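Local coordinates for protein oxidoreductase (Azotobacter vinelandii, PDB 7D5M) that binds NAD(H) in a Rossmann-fold domain and, as a homolog of inositol dehydrogenase, probably oxidises a polyol- or sugar-like substrate, at residues A[201-207]-A[259-263]. Numbering follows the deposited sequence.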
ATOM      1  N   TYR A 201     -29.374  -2.241 -13.196  1.00 14.34           N
ATOM      2  CA  TYR A 201     -28.312  -3.257 -13.035  1.00 14.02           C
ATOM      3  C   TYR A 201     -27.419  -2.819 -11.862  1.00 13.15           C
ATOM      4  O   TYR A 201     -27.728  -3.226 -10.730  1.00 12.94           O
ATOM      5  CB  TYR A 201     -27.596  -3.565 -14.355  1.00 14.77           C
ATOM      6  CG  TYR A 201     -26.348  -4.380 -14.132  1.00 15.30           C
ATOM      7  CD1 TYR A 201     -26.278  -5.284 -13.082  1.00 16.03           C
ATOM      8  CD2 TYR A 201     -25.226  -4.228 -14.930  1.00 16.16           C
ATOM      9  CE1 TYR A 201     -25.129  -6.013 -12.832  1.00 16.82           C
ATOM     10  CE2 TYR A 201     -24.075  -4.966 -14.705  1.00 16.41           C
ATOM     11  CZ  TYR A 201     -24.025  -5.857 -13.650  1.00 16.99           C
ATOM     12  OH  TYR A 201     -22.880  -6.561 -13.395  1.00 17.78           O
ATOM     13  N   VAL A 202     -26.375  -2.014 -12.079  1.00 12.65           N
ATOM     14  CA  VAL A 202     -25.331  -1.820 -11.021  1.00 11.85           C
ATOM     15  C   VAL A 202     -25.866  -1.054  -9.798  1.00 12.05           C
ATOM     16  O   VAL A 202     -25.323  -1.287  -8.704  1.00 12.16           O
ATOM     17  CB  VAL A 202     -24.022  -1.203 -11.551  1.00 11.93           C
ATOM     18  CG1 VAL A 202     -23.324  -2.175 -12.492  1.00 12.19           C
ATOM     19  CG2 VAL A 202     -24.205   0.171 -12.171  1.00 11.74           C
ATOM     20  N   LEU A 203     -26.857  -0.167  -9.927  1.00 11.61           N
ATOM     21  CA  LEU A 203     -27.391   0.563  -8.740  1.00 11.97           C
ATOM     22  C   LEU A 203     -27.853  -0.469  -7.708  1.00 12.20           C
ATOM     23  O   LEU A 203     -27.429  -0.398  -6.533  1.00 12.29           O
ATOM     24  CB  LEU A 203     -28.548   1.465  -9.171  1.00 12.13           C
ATOM     25  CG  LEU A 203     -28.138   2.715  -9.946  1.00 11.97           C
ATOM     26  CD1 LEU A 203     -29.340   3.302 -10.678  1.00 12.42           C
ATOM     27  CD2 LEU A 203     -27.497   3.742  -9.034  1.00 12.23           C
ATOM     28  N   GLY A 204     -28.676  -1.410  -8.161  1.00 12.68           N
ATOM     29  CA  GLY A 204     -29.259  -2.472  -7.324  1.00 13.27           C
ATOM     30  C   GLY A 204     -28.239  -3.536  -6.991  1.00 14.36           C
ATOM     31  O   GLY A 204     -28.250  -4.044  -5.850  1.00 15.44           O
ATOM     32  N   ASP A 205     -27.375  -3.881  -7.944  1.00 14.04           N
ATOM     33  CA  ASP A 205     -26.488  -5.062  -7.809  1.00 13.90           C
ATOM     34  C   ASP A 205     -25.346  -4.736  -6.841  1.00 13.37           C
ATOM     35  O   ASP A 205     -24.986  -5.599  -6.006  1.00 12.15           O
ATOM     36  CB  ASP A 205     -25.948  -5.517  -9.161  1.00 14.51           C
ATOM     37  CG  ASP A 205     -25.341  -6.901  -9.103  1.00 15.42           C
ATOM     38  OD1 ASP A 205     -26.084  -7.844  -8.798  1.00 16.38           O
ATOM     39  OD2 ASP A 205     -24.123  -7.024  -9.329  1.00 16.40           O
ATOM     40  N   VAL A 206     -24.762  -3.545  -6.955  1.00 12.79           N
ATOM     41  CA  VAL A 206     -23.538  -3.232  -6.165  1.00 12.42           C
ATOM     42  C   VAL A 206     -23.697  -1.920  -5.394  1.00 11.67           C
ATOM     43  O   VAL A 206     -23.241  -1.879  -4.256  1.00 11.51           O
ATOM     44  CB  VAL A 206     -22.276  -3.287  -7.045  1.00 12.31           C
ATOM     45  CG1 VAL A 206     -22.001  -4.713  -7.519  1.00 12.41           C
ATOM     46  CG2 VAL A 206     -22.335  -2.320  -8.218  1.00 12.54           C
ATOM     47  N   GLY A 207     -24.350  -0.896  -5.947  1.00 11.65           N
ATOM     48  CA  GLY A 207     -24.482   0.408  -5.270  1.00 11.45           C
ATOM     49  C   GLY A 207     -25.110   0.290  -3.888  1.00 11.59           C
ATOM     50  O   GLY A 207     -24.705   1.038  -2.971  1.00 10.94           O
ATOM     51  N   TRP A 259     -20.644   5.918  -6.322  1.00 10.55           N
ATOM     52  CA  TRP A 259     -20.212   5.460  -7.659  1.00 10.57           C
ATOM     53  C   TRP A 259     -20.471   3.956  -7.762  1.00 10.79           C
ATOM     54  O   TRP A 259     -19.822   3.187  -7.033  1.00 11.29           O
ATOM     55  CB  TRP A 259     -18.750   5.835  -7.922  1.00 10.57           C
ATOM     56  CG  TRP A 259     -18.250   5.304  -9.225  1.00 10.56           C
ATOM     57  CD1 TRP A 259     -18.964   5.145 -10.378  1.00 10.81           C
ATOM     58  CD2 TRP A 259     -16.915   4.861  -9.517  1.00 10.63           C
ATOM     59  NE1 TRP A 259     -18.168   4.626 -11.365  1.00 10.74           N
ATOM     60  CE2 TRP A 259     -16.905   4.444 -10.863  1.00 10.57           C
ATOM     61  CE3 TRP A 259     -15.728   4.797  -8.776  1.00 10.70           C
ATOM     62  CZ2 TRP A 259     -15.750   3.965 -11.476  1.00 10.63           C
ATOM     63  CZ3 TRP A 259     -14.586   4.323  -9.381  1.00 10.68           C
ATOM     64  CH2 TRP A 259     -14.600   3.913 -10.718  1.00 10.65           C
ATOM     65  N   SER A 260     -21.436   3.552  -8.592  1.00 10.92           N
ATOM     66  CA  SER A 260     -21.791   2.139  -8.880  1.00 10.96           C
ATOM     67  C   SER A 260     -21.218   1.763 -10.247  1.00 10.83           C
ATOM     68  O   SER A 260     -21.490   2.502 -11.207  1.00 10.88           O
ATOM     69  CB  SER A 260     -23.296   1.940  -8.856  1.00 10.71           C
ATOM     70  OG  SER A 260     -23.865   2.418  -7.646  1.00 11.17           O
ATOM     71  N   SER A 261     -20.451   0.676 -10.369  1.00 10.65           N
ATOM     72  CA  SER A 261     -19.876   0.321 -11.692  1.00 10.73           C
ATOM     73  C   SER A 261     -19.547  -1.164 -11.799  1.00 10.38           C
ATOM     74  O   SER A 261     -19.081  -1.756 -10.810  1.00 10.26           O
ATOM     75  CB  SER A 261     -18.667   1.173 -11.998  1.00 10.72           C
ATOM     76  OG  SER A 261     -18.302   1.043 -13.362  1.00 11.08           O
ATOM     77  N   ALA A 262     -19.778  -1.726 -12.983  1.00 10.34           N
ATOM     78  CA  ALA A 262     -19.304  -3.062 -13.382  1.00 10.35           C
ATOM     79  C   ALA A 262     -18.313  -2.925 -14.542  1.00 10.41           C
ATOM     80  O   ALA A 262     -17.876  -3.962 -15.051  1.00 10.20           O
ATOM     81  CB  ALA A 262     -20.480  -3.933 -13.746  1.00 10.25           C
ATOM     82  N   VAL A 263     -17.930  -1.695 -14.899  1.00 10.89           N
ATOM     83  CA  VAL A 263     -17.052  -1.412 -16.074  1.00 11.17           C
ATOM     84  C   VAL A 263     -15.812  -0.612 -15.637  1.00 11.15           C
ATOM     85  O   VAL A 263     -15.151   0.005 -16.503  1.00 10.73           O
ATOM     86  CB  VAL A 263     -17.854  -0.705 -17.182  1.00 11.90           C
ATOM     87  CG1 VAL A 263     -18.992  -1.586 -17.656  1.00 11.94           C
ATOM     88  CG2 VAL A 263     -18.380   0.651 -16.746  1.00 12.11           C
TER
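No hydrogen bond joins residues 201-207 to 259-263; the 273 Å² buried between them comes from van der Waals packing. Tyr201, at the N-cap position, has its CA-to-CB bond pointing sideways, yet its ring reaches across: CE2 lies 3.9 Å from Ala262 CB, while the OH is hydrogen-bonded to His177. Val202, first in the helix, has more surface covered by 259-263 (50 Å²) than any other residue of 201-207. Val202 CG1 sits 3.6 Å from Ala262 CB and Val202 CG2 3.7 Å from Ser260 O, so this valine bridges two inward-pointing residues that flank the outward-pointing Ser261. Leu203 points away at CB, but its CD2 returns to 4.1 Å from Ser260 OG. Asp205 forms a salt bridge with Arg191 and its O is hydrogen-bonded to Lys115, both NAD-binding residues, so this turn borders the cofactor site. Val206 again faces the strand, with CG2 4.1 Å from Ser261 N. Val202 O accepts the i+4 bond from Val206 N and an i+5 bond from Gly207 N (2.9 Å each); the second marks a pi-type turn. Gly207 CA approaches Ser260 OG to 3.2 Å; an ideal CB would fall 2.4 Å from that oxygen, so glycine makes this proximity possible. Ser261 OG accepts from Val263 N (3.2 Å) in an ST turn and is also hydrogen-bonded to Asn243. With segment axes 7.4 Å apart at 101°, helix 202-217 starts almost perpendicular to the end of strand 255-261, packing on the C-terminal domain's mixed sheet, where Val206 also touches strand 165-173 and Leu203 reaches strand 243-250 and helix 363-381.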